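Nitrate/nitrite binding protein NrtA (Synechocystis sp., PDB 2G29) binds nitrate as the substrate-binding component of the NrtABCD ABC transporter, which takes up nitrate and probably also nitrite. Local coordinates at residues A[28-36]-A[248-259]; A[94-102]-A[160-168]. All blocks are in the same frame, centred on the assembly; numbering follows the deposited sequence.

Contact 1 of 2, residues A[28-36]-A[248-259]; sequences NAPEVTTAK and WVDQNPKAAKAL
E31 and K254 bring the N-terminal arm of the chain onto the start of helix 253-271, and the carboxylate of E31 does most of the work. Its OE2 accepts K254 N at 2.8 Å through the syn lone pair, in a nearly straight bond of 163°. OE1 takes A255 N at 2.9 Å, also on the syn side but 16° out of the carboxylate plane. A bend in the glutamate chain at chi2 (85°) turns the carboxylate in towards the helix. N252, at the N-cap position, makes no capping bond with its own side chain; the acidic group arriving from E31 instead occupies the N-terminal end, where the helix dipole would probably stabilise its negative charge. K254 lies extended alongside the arm, its CD 3.3 Å from A29 O, and a water joins N28 O to K254 O.

In this periplasmic binding protein fold, the arm leads directly into strand 36-39 of the first sheet, whereas the helical pair 246-251 and 253-271 follows strand 240-245 of that same sheet. P30 CB rests on A255 CB at 3.7 Å. Nearer the strand, A35 turns its methyl inward, 3.9 Å from W248 CZ2 and 4.0 Å from L259 CD1. A second water accepts from W248 NE1 and donates to T34 O, while the hydroxyl of T34 is hydrogen-bonded to the backbone carbonyl of D64.

Contact 2 of 2, residues A[94-102]-A[160-168]; sequences ILTPMPYLI and MTFPGGTHD
This is a buried van der Waals contact between the parts built on the two sheets, consistent with the two domains of the C-clamp: L95 and M98, from strand 91-95 and the helix after it, meet the F162-G165 turn and the start of helix 166-177, beyond strand 157-160 of the second sheet. L95 splits its two methyls: CD1 lies 3.7 Å from F162 CB, while CD2 reaches the edge of the nitrate-binding H167, 3.7 Å from NE2, and lies 3.5 Å from T166 OG1, which is hydrogen-bonded to E239. Cut back to an alanine, L95 would probably leave a gap beside F162 CB and T166 and the edge of H167 without its neighbour.

Over one face of F162, M98 SD makes a Met-aromatic contact 4.2 Å from the ring centroid, 19° off the normal, and a bend at chi3 brings CE over the centre in a CH-pi contact, 4.1 Å away and 6° off. P163 CD lies against the opposite face. At G164 (positive phi) a CB would be jammed against P163 O and come tight on L101 CD1; at G165 it would run into L95 CD1. P97 packs closely on this turn, its CG 3.0 Å from G164 O.

W73 of helix 73-82, another nitrate ligand, touches L95, T161 and F162; K240 of strand 240-245 meets L95 and H167; N342 of helix 332-344 touches L101 and hydrogen-bonds G164 O.

The modelled chain begins with 28-36, the first half of contact 1, and then builds strands 36-39 and 66-69 before reaching 94-102, the first half of contact 2. It crosses into the second sheet, and at 160-168 contact 2 closes a loop of 57 residues. Only after returning to the first sheet through strand 240-245 does it arrive at 248-259 and close contact 1, so the shorter loop lies wholly within the longer one. The centres are 25 Å apart and the nearest atoms about 11 Å. Contact 1 fastens the arm at the periphery of the first-sheet half; contact 2 joins the two sheet-bearing halves, probably the two domains, beside the nitrate site.

Contact 1 of 2, residues A[28-36]-A[248-259]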
loop_
_atom_site.group_PDB
_atom_site.type_symbol
_atom_site.label_atom_id
_atom_site.label_comp_id
_atom_site.label_asym_id
_atom_site.label_seq_id
_atom_site.Cartn_x
_atom_site.Cartn_y
_atom_site.Cartn_z
ATOM N N ASN A 28 7.037 -22.832 -19.163
ATOM C CA ASN A 28 6.912 -24.275 -18.809
ATOM C C ASN A 28 6.617 -24.426 -17.305
ATOM O O ASN A 28 6.101 -23.500 -16.645
ATOM C CB ASN A 28 8.209 -25.039 -19.193
ATOM C CG ASN A 28 8.068 -25.887 -20.481
ATOM O OD1 ASN A 28 7.304 -26.862 -20.528
ATOM N ND2 ASN A 28 8.823 -25.523 -21.521
ATOM N N ALA A 29 6.966 -25.586 -16.766
ATOM C CA ALA A 29 6.718 -25.894 -15.360
ATOM C C ALA A 29 7.602 -25.135 -14.397
ATOM O O ALA A 29 8.786 -24.903 -14.659
ATOM C CB ALA A 29 6.870 -27.407 -15.115
ATOM N N PRO A 30 7.025 -24.712 -13.264
ATOM C CA PRO A 30 7.846 -23.981 -12.297
ATOM C C PRO A 30 9.036 -24.811 -11.842
ATOM O O PRO A 30 8.931 -26.039 -11.709
ATOM C CB PRO A 30 6.868 -23.700 -11.152
ATOM C CG PRO A 30 5.839 -24.760 -11.269
ATOM C CD PRO A 30 5.645 -24.862 -12.781
ATOM N N GLU A 31 10.163 -24.144 -11.601
ATOM C CA GLU A 31 11.395 -24.787 -11.150
ATOM C C GLU A 31 11.230 -25.282 -9.703
ATOM O O GLU A 31 11.869 -26.248 -9.277
ATOM C CB GLU A 31 12.571 -23.799 -11.232
ATOM C CG GLU A 31 12.863 -23.209 -12.625
ATOM C CD GLU A 31 12.009 -21.972 -12.935
ATOM O OE1 GLU A 31 11.094 -21.657 -12.134
ATOM O OE2 GLU A 31 12.251 -21.324 -13.983
ATOM N N VAL A 32 10.375 -24.597 -8.954
ATOM C CA VAL A 32 10.088 -24.946 -7.570
ATOM C C VAL A 32 8.594 -24.832 -7.394
ATOM O O VAL A 32 7.944 -24.074 -8.107
ATOM C CB VAL A 32 10.781 -24.000 -6.579
ATOM C CG1 VAL A 32 10.343 -24.324 -5.165
ATOM C CG2 VAL A 32 12.293 -24.131 -6.695
ATOM N N THR A 33 8.051 -25.600 -6.450
ATOM C CA THR A 33 6.627 -25.622 -6.194
ATOM C C THR A 33 6.224 -24.859 -4.945
ATOM O O THR A 33 5.054 -24.861 -4.570
ATOM C CB THR A 33 6.108 -27.068 -6.052
ATOM O OG1 THR A 33 6.792 -27.715 -4.976
ATOM C CG2 THR A 33 6.350 -27.845 -7.347
ATOM N N THR A 34 7.198 -24.212 -4.317
ATOM C CA THR A 34 6.930 -23.432 -3.112
ATOM C C THR A 34 7.605 -22.067 -3.192
ATOM O O THR A 34 8.514 -21.853 -3.978
ATOM C CB THR A 34 7.474 -24.143 -1.840
ATOM O OG1 THR A 34 6.976 -23.489 -0.658
ATOM C CG2 THR A 34 8.987 -24.122 -1.812
ATOM N N ALA A 35 7.115 -21.153 -2.360
ATOM C CA ALA A 35 7.675 -19.800 -2.235
ATOM C C ALA A 35 7.129 -19.354 -0.885
ATOM O O ALA A 35 6.091 -19.843 -0.451
ATOM C CB ALA A 35 7.161 -18.877 -3.353
ATOM N N LYS A 36 7.862 -18.485 -0.193
ATOM C CA LYS A 36 7.405 -17.965 1.097
ATOM C C LYS A 36 7.057 -16.502 0.850
ATOM O O LYS A 36 7.945 -15.691 0.581
ATOM C CB LYS A 36 8.506 -18.080 2.170
ATOM C CG LYS A 36 8.819 -19.553 2.552
ATOM C CD LYS A 36 9.241 -19.677 4.013
ATOM C CE LYS A 36 10.638 -19.277 4.270
ATOM N NZ LYS A 36 10.842 -19.110 5.748
ATOM N N TRP A 248 15.620 -14.700 -6.384
ATOM C CA TRP A 248 14.682 -15.801 -6.515
ATOM C C TRP A 248 13.990 -15.745 -7.899
ATOM O O TRP A 248 13.829 -16.758 -8.565
ATOM C CB TRP A 248 13.645 -15.753 -5.378
ATOM C CG TRP A 248 12.758 -16.945 -5.315
ATOM C CD1 TRP A 248 12.897 -18.022 -4.490
ATOM C CD2 TRP A 248 11.551 -17.170 -6.067
ATOM N NE1 TRP A 248 11.858 -18.894 -4.669
ATOM C CE2 TRP A 248 11.010 -18.404 -5.623
ATOM C CE3 TRP A 248 10.873 -16.454 -7.061
ATOM C CZ2 TRP A 248 9.822 -18.935 -6.138
ATOM C CZ3 TRP A 248 9.691 -16.980 -7.586
ATOM C CH2 TRP A 248 9.169 -18.215 -7.113
ATOM N N VAL A 249 13.584 -14.562 -8.352
ATOM C CA VAL A 249 12.953 -14.435 -9.655
ATOM C C VAL A 249 13.899 -14.790 -10.800
ATOM O O VAL A 249 13.487 -15.455 -11.778
ATOM C CB VAL A 249 12.378 -12.992 -9.863
ATOM C CG1 VAL A 249 11.862 -12.821 -11.303
ATOM C CG2 VAL A 249 11.253 -12.768 -8.851
ATOM N N ASP A 250 15.154 -14.361 -10.693
ATOM C CA ASP A 250 16.137 -14.616 -11.767
ATOM C C ASP A 250 16.471 -16.106 -11.816
ATOM O O ASP A 250 16.766 -16.634 -12.886
ATOM C CB ASP A 250 17.442 -13.846 -11.527
ATOM C CG ASP A 250 17.311 -12.326 -11.729
ATOM O OD1 ASP A 250 16.280 -11.838 -12.233
ATOM O OD2 ASP A 250 18.289 -11.621 -11.382
ATOM N N GLN A 251 16.446 -16.772 -10.664
ATOM C CA GLN A 251 16.746 -18.210 -10.632
ATOM C C GLN A 251 15.570 -19.080 -11.019
ATOM O O GLN A 251 15.758 -20.155 -11.615
ATOM C CB GLN A 251 17.185 -18.618 -9.230
ATOM C CG GLN A 251 18.641 -18.368 -8.964
ATOM C CD GLN A 251 19.018 -18.656 -7.529
ATOM O OE1 GLN A 251 18.687 -19.715 -6.992
ATOM N NE2 GLN A 251 19.726 -17.720 -6.898
ATOM N N ASN A 252 14.379 -18.614 -10.677
ATOM C CA ASN A 252 13.127 -19.334 -10.914
ATOM C C ASN A 252 12.134 -18.539 -11.770
ATOM O O ASN A 252 11.017 -18.249 -11.331
ATOM C CB ASN A 252 12.485 -19.656 -9.561
ATOM C CG ASN A 252 13.421 -20.394 -8.641
ATOM O OD1 ASN A 252 13.807 -21.536 -8.914
ATOM N ND2 ASN A 252 13.807 -19.752 -7.551
ATOM N N PRO A 253 12.508 -18.205 -13.019
ATOM C CA PRO A 253 11.596 -17.433 -13.870
ATOM C C PRO A 253 10.252 -18.060 -14.191
ATOM O O PRO A 253 9.246 -17.366 -14.298
ATOM C CB PRO A 253 12.446 -17.111 -15.103
ATOM C CG PRO A 253 13.402 -18.279 -15.176
ATOM C CD PRO A 253 13.743 -18.583 -13.734
ATOM N N LYS A 254 10.223 -19.382 -14.321
ATOM C CA LYS A 254 8.964 -20.027 -14.613
ATOM C C LYS A 254 8.036 -20.022 -13.393
ATOM O O LYS A 254 6.821 -19.841 -13.529
ATOM C CB LYS A 254 9.211 -21.455 -15.109
ATOM C CG LYS A 254 9.991 -21.522 -16.425
ATOM C CD LYS A 254 10.561 -22.917 -16.653
ATOM C CE LYS A 254 11.469 -22.952 -17.884
ATOM N NZ LYS A 254 12.203 -24.266 -17.960
ATOM N N ALA A 255 8.600 -20.224 -12.201
ATOM C CA ALA A 255 7.799 -20.199 -10.973
ATOM C C ALA A 255 7.331 -18.760 -10.725
ATOM O O ALA A 255 6.209 -18.544 -10.281
ATOM C CB ALA A 255 8.615 -20.692 -9.776
ATOM N N ALA A 256 8.173 -17.772 -11.024
ATOM C CA ALA A 256 7.739 -16.382 -10.819
ATOM C C ALA A 256 6.571 -16.036 -11.758
ATOM O O ALA A 256 5.669 -15.296 -11.389
ATOM C CB ALA A 256 8.908 -15.428 -11.057
ATOM N N LYS A 257 6.564 -16.611 -12.966
ATOM C CA LYS A 257 5.468 -16.352 -13.894
ATOM C C LYS A 257 4.200 -17.041 -13.374
ATOM O O LYS A 257 3.089 -16.486 -13.425
ATOM C CB LYS A 257 5.824 -16.853 -15.305
ATOM C CG LYS A 257 4.734 -16.545 -16.332
ATOM C CD LYS A 257 5.114 -17.087 -17.724
ATOM C CE LYS A 257 4.231 -16.509 -18.814
ATOM N NZ LYS A 257 4.641 -17.060 -20.165
ATOM N N ALA A 258 4.379 -18.246 -12.829
ATOM C CA ALA A 258 3.266 -18.994 -12.281
ATOM C C ALA A 258 2.641 -18.271 -11.081
ATOM O O ALA A 258 1.411 -18.164 -10.986
ATOM C CB ALA A 258 3.726 -20.409 -11.905
ATOM N N LEU A 259 3.476 -17.743 -10.183
ATOM C CA LEU A 259 2.954 -16.994 -9.026
ATOM C C LEU A 259 2.195 -15.752 -9.504
ATOM O O LEU A 259 1.129 -15.424 -8.963
ATOM C CB LEU A 259 4.081 -16.522 -8.100
ATOM C CG LEU A 259 4.805 -17.526 -7.231
ATOM C CD1 LEU A 259 5.854 -16.739 -6.435
ATOM C CD2 LEU A 259 3.818 -18.237 -6.288
HETATM O O HOH W 1 5.821 -20.897 -15.954
HETATM O O HOH W 2 11.200 -21.442 -3.401
#

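Contact 2 of 2, residues A[94-102]-A[160-168]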
loop_
_atom_site.group_PDB
_atom_site.type_symbol
_atom_site.label_atom_id
_atom_site.label_comp_id
_atom_site.label_asym_id
_atom_site.label_seq_id
_atom_site.Cartn_x
_atom_site.Cartn_y
_atom_site.Cartn_z
ATOM N N ILE A 94 3.579 -5.749 -0.168
ATOM C CA ILE A 94 4.469 -4.734 0.377
ATOM C C ILE A 94 4.160 -3.308 -0.060
ATOM O O ILE A 94 3.586 -3.072 -1.111
ATOM C CB ILE A 94 5.925 -5.133 -0.022
ATOM C CG1 ILE A 94 6.948 -4.332 0.788
ATOM C CG2 ILE A 94 6.129 -4.961 -1.523
ATOM C CD1 ILE A 94 8.347 -5.063 0.856
ATOM N N LEU A 95 4.535 -2.342 0.770
ATOM C CA LEU A 95 4.329 -0.936 0.394
ATOM C C LEU A 95 5.191 -0.692 -0.868
ATOM O O LEU A 95 6.369 -1.095 -0.911
ATOM C CB LEU A 95 4.825 -0.035 1.529
ATOM C CG LEU A 95 4.223 -0.308 2.912
ATOM C CD1 LEU A 95 4.734 0.718 3.939
ATOM C CD2 LEU A 95 2.699 -0.217 2.857
ATOM N N THR A 96 4.662 -0.005 -1.877
ATOM C CA THR A 96 5.434 0.210 -3.112
ATOM C C THR A 96 6.865 0.784 -2.937
ATOM O O THR A 96 7.772 0.330 -3.604
ATOM C CB THR A 96 4.629 1.065 -4.154
ATOM O OG1 THR A 96 3.568 0.258 -4.665
ATOM C CG2 THR A 96 5.498 1.549 -5.319
ATOM N N PRO A 97 7.081 1.760 -2.037
ATOM C CA PRO A 97 8.464 2.260 -1.924
ATOM C C PRO A 97 9.437 1.256 -1.377
ATOM O O PRO A 97 10.614 1.338 -1.690
ATOM C CB PRO A 97 8.372 3.484 -0.990
ATOM C CG PRO A 97 6.980 3.472 -0.463
ATOM C CD PRO A 97 6.121 2.604 -1.306
ATOM N N MET A 98 8.957 0.280 -0.619
ATOM C CA MET A 98 9.911 -0.640 0.009
ATOM C C MET A 98 10.852 -1.441 -0.883
ATOM O O MET A 98 12.034 -1.560 -0.556
ATOM C CB MET A 98 9.226 -1.523 1.071
ATOM C CG MET A 98 8.823 -0.701 2.312
ATOM S SD MET A 98 7.775 -1.671 3.463
ATOM C CE MET A 98 9.026 -2.843 4.075
ATOM N N PRO A 99 10.379 -2.002 -1.998
ATOM C CA PRO A 99 11.334 -2.748 -2.823
ATOM C C PRO A 99 12.473 -1.831 -3.286
ATOM O O PRO A 99 13.621 -2.289 -3.444
ATOM C CB PRO A 99 10.467 -3.247 -3.984
ATOM C CG PRO A 99 9.167 -3.523 -3.283
ATOM C CD PRO A 99 8.989 -2.324 -2.370
ATOM N N TYR A 100 12.193 -0.533 -3.462
ATOM C CA TYR A 100 13.202 0.425 -3.872
ATOM C C TYR A 100 14.168 0.726 -2.718
ATOM O O TYR A 100 15.381 0.706 -2.898
ATOM C CB TYR A 100 12.531 1.726 -4.332
ATOM C CG TYR A 100 11.905 1.552 -5.688
ATOM C CD1 TYR A 100 10.540 1.267 -5.838
ATOM C CD2 TYR A 100 12.709 1.584 -6.829
ATOM C CE1 TYR A 100 10.006 1.019 -7.086
ATOM C CE2 TYR A 100 12.192 1.329 -8.085
ATOM C CZ TYR A 100 10.843 1.047 -8.205
ATOM O OH TYR A 100 10.360 0.774 -9.455
ATOM N N LEU A 101 13.630 1.007 -1.538
ATOM C CA LEU A 101 14.491 1.329 -0.397
ATOM C C LEU A 101 15.363 0.132 0.013
ATOM O O LEU A 101 16.476 0.287 0.489
ATOM C CB LEU A 101 13.631 1.805 0.761
ATOM C CG LEU A 101 12.777 3.055 0.450
ATOM C CD1 LEU A 101 11.726 3.214 1.517
ATOM C CD2 LEU A 101 13.638 4.324 0.375
ATOM N N ILE A 102 14.844 -1.072 -0.169
ATOM C CA ILE A 102 15.599 -2.273 0.165
ATOM C C ILE A 102 16.665 -2.560 -0.918
ATOM O O ILE A 102 17.804 -2.937 -0.607
ATOM C CB ILE A 102 14.653 -3.489 0.337
ATOM C CG1 ILE A 102 13.767 -3.253 1.562
ATOM C CG2 ILE A 102 15.476 -4.765 0.489
ATOM C CD1 ILE A 102 12.600 -4.279 1.685
ATOM N N MET A 160 2.599 6.548 11.159
ATOM C CA MET A 160 2.577 5.988 9.819
ATOM C C MET A 160 3.191 4.600 9.943
ATOM O O MET A 160 3.549 4.153 11.041
ATOM C CB MET A 160 3.243 6.895 8.793
ATOM C CG MET A 160 4.574 7.510 9.179
ATOM S SD MET A 160 5.902 6.269 9.177
ATOM C CE MET A 160 7.348 7.309 9.657
ATOM N N THR A 161 3.291 3.898 8.819
ATOM C CA THR A 161 3.620 2.479 8.878
ATOM C C THR A 161 5.049 2.024 8.590
ATOM O O THR A 161 5.378 0.877 8.853
ATOM C CB THR A 161 2.683 1.769 7.900
ATOM O OG1 THR A 161 2.943 2.286 6.607
ATOM C CG2 THR A 161 1.230 2.025 8.248
ATOM N N PHE A 162 5.860 2.905 8.028
ATOM C CA PHE A 162 7.233 2.595 7.665
ATOM C C PHE A 162 7.801 3.877 7.104
ATOM O O PHE A 162 7.134 4.543 6.301
ATOM C CB PHE A 162 7.302 1.521 6.551
ATOM C CG PHE A 162 8.694 0.988 6.322
ATOM C CD1 PHE A 162 9.268 0.109 7.240
ATOM C CD2 PHE A 162 9.447 1.431 5.241
ATOM C CE1 PHE A 162 10.585 -0.335 7.077
ATOM C CE2 PHE A 162 10.777 0.989 5.071
ATOM C CZ PHE A 162 11.335 0.115 5.979
ATOM N N PRO A 163 9.039 4.245 7.483
ATOM C CA PRO A 163 9.587 5.501 6.935
ATOM C C PRO A 163 9.817 5.450 5.442
ATOM O O PRO A 163 10.527 4.584 4.957
ATOM C CB PRO A 163 10.894 5.706 7.722
ATOM C CG PRO A 163 10.806 4.715 8.905
ATOM C CD PRO A 163 9.995 3.538 8.366
ATOM N N GLY A 164 9.201 6.377 4.711
ATOM C CA GLY A 164 9.364 6.403 3.277
ATOM C C GLY A 164 8.287 5.562 2.612
ATOM O O GLY A 164 8.189 5.526 1.371
ATOM N N GLY A 165 7.461 4.900 3.430
ATOM C CA GLY A 165 6.413 4.079 2.858
ATOM C C GLY A 165 5.212 4.859 2.378
ATOM O O GLY A 165 5.178 6.085 2.503
ATOM N N THR A 166 4.219 4.162 1.829
ATOM C CA THR A 166 3.035 4.846 1.322
ATOM C C THR A 166 2.306 5.710 2.372
ATOM O O THR A 166 2.041 6.879 2.106
ATOM C CB THR A 166 2.005 3.812 0.744
ATOM O OG1 THR A 166 1.658 2.900 1.786
ATOM C CG2 THR A 166 2.583 3.002 -0.450
ATOM N N HIS A 167 1.999 5.162 3.545
ATOM C CA HIS A 167 1.230 5.940 4.532
ATOM C C HIS A 167 1.988 7.138 5.032
ATOM O O HIS A 167 1.368 8.172 5.326
ATOM C CB HIS A 167 0.756 5.030 5.680
ATOM C CG HIS A 167 0.191 3.761 5.173
ATOM N ND1 HIS A 167 -1.109 3.615 4.748
ATOM C CD2 HIS A 167 0.828 2.611 4.857
ATOM C CE1 HIS A 167 -1.252 2.423 4.186
ATOM N NE2 HIS A 167 -0.084 1.799 4.246
ATOM N N ASP A 168 3.304 7.017 5.142
ATOM C CA ASP A 168 4.143 8.148 5.543
ATOM C C ASP A 168 3.945 9.241 4.462
ATOM O O ASP A 168 3.716 10.420 4.778
ATOM C CB ASP A 168 5.600 7.654 5.614
ATOM C CG ASP A 168 6.562 8.676 6.210
ATOM O OD1 ASP A 168 6.126 9.557 6.983
ATOM O OD2 ASP A 168 7.780 8.547 5.935
#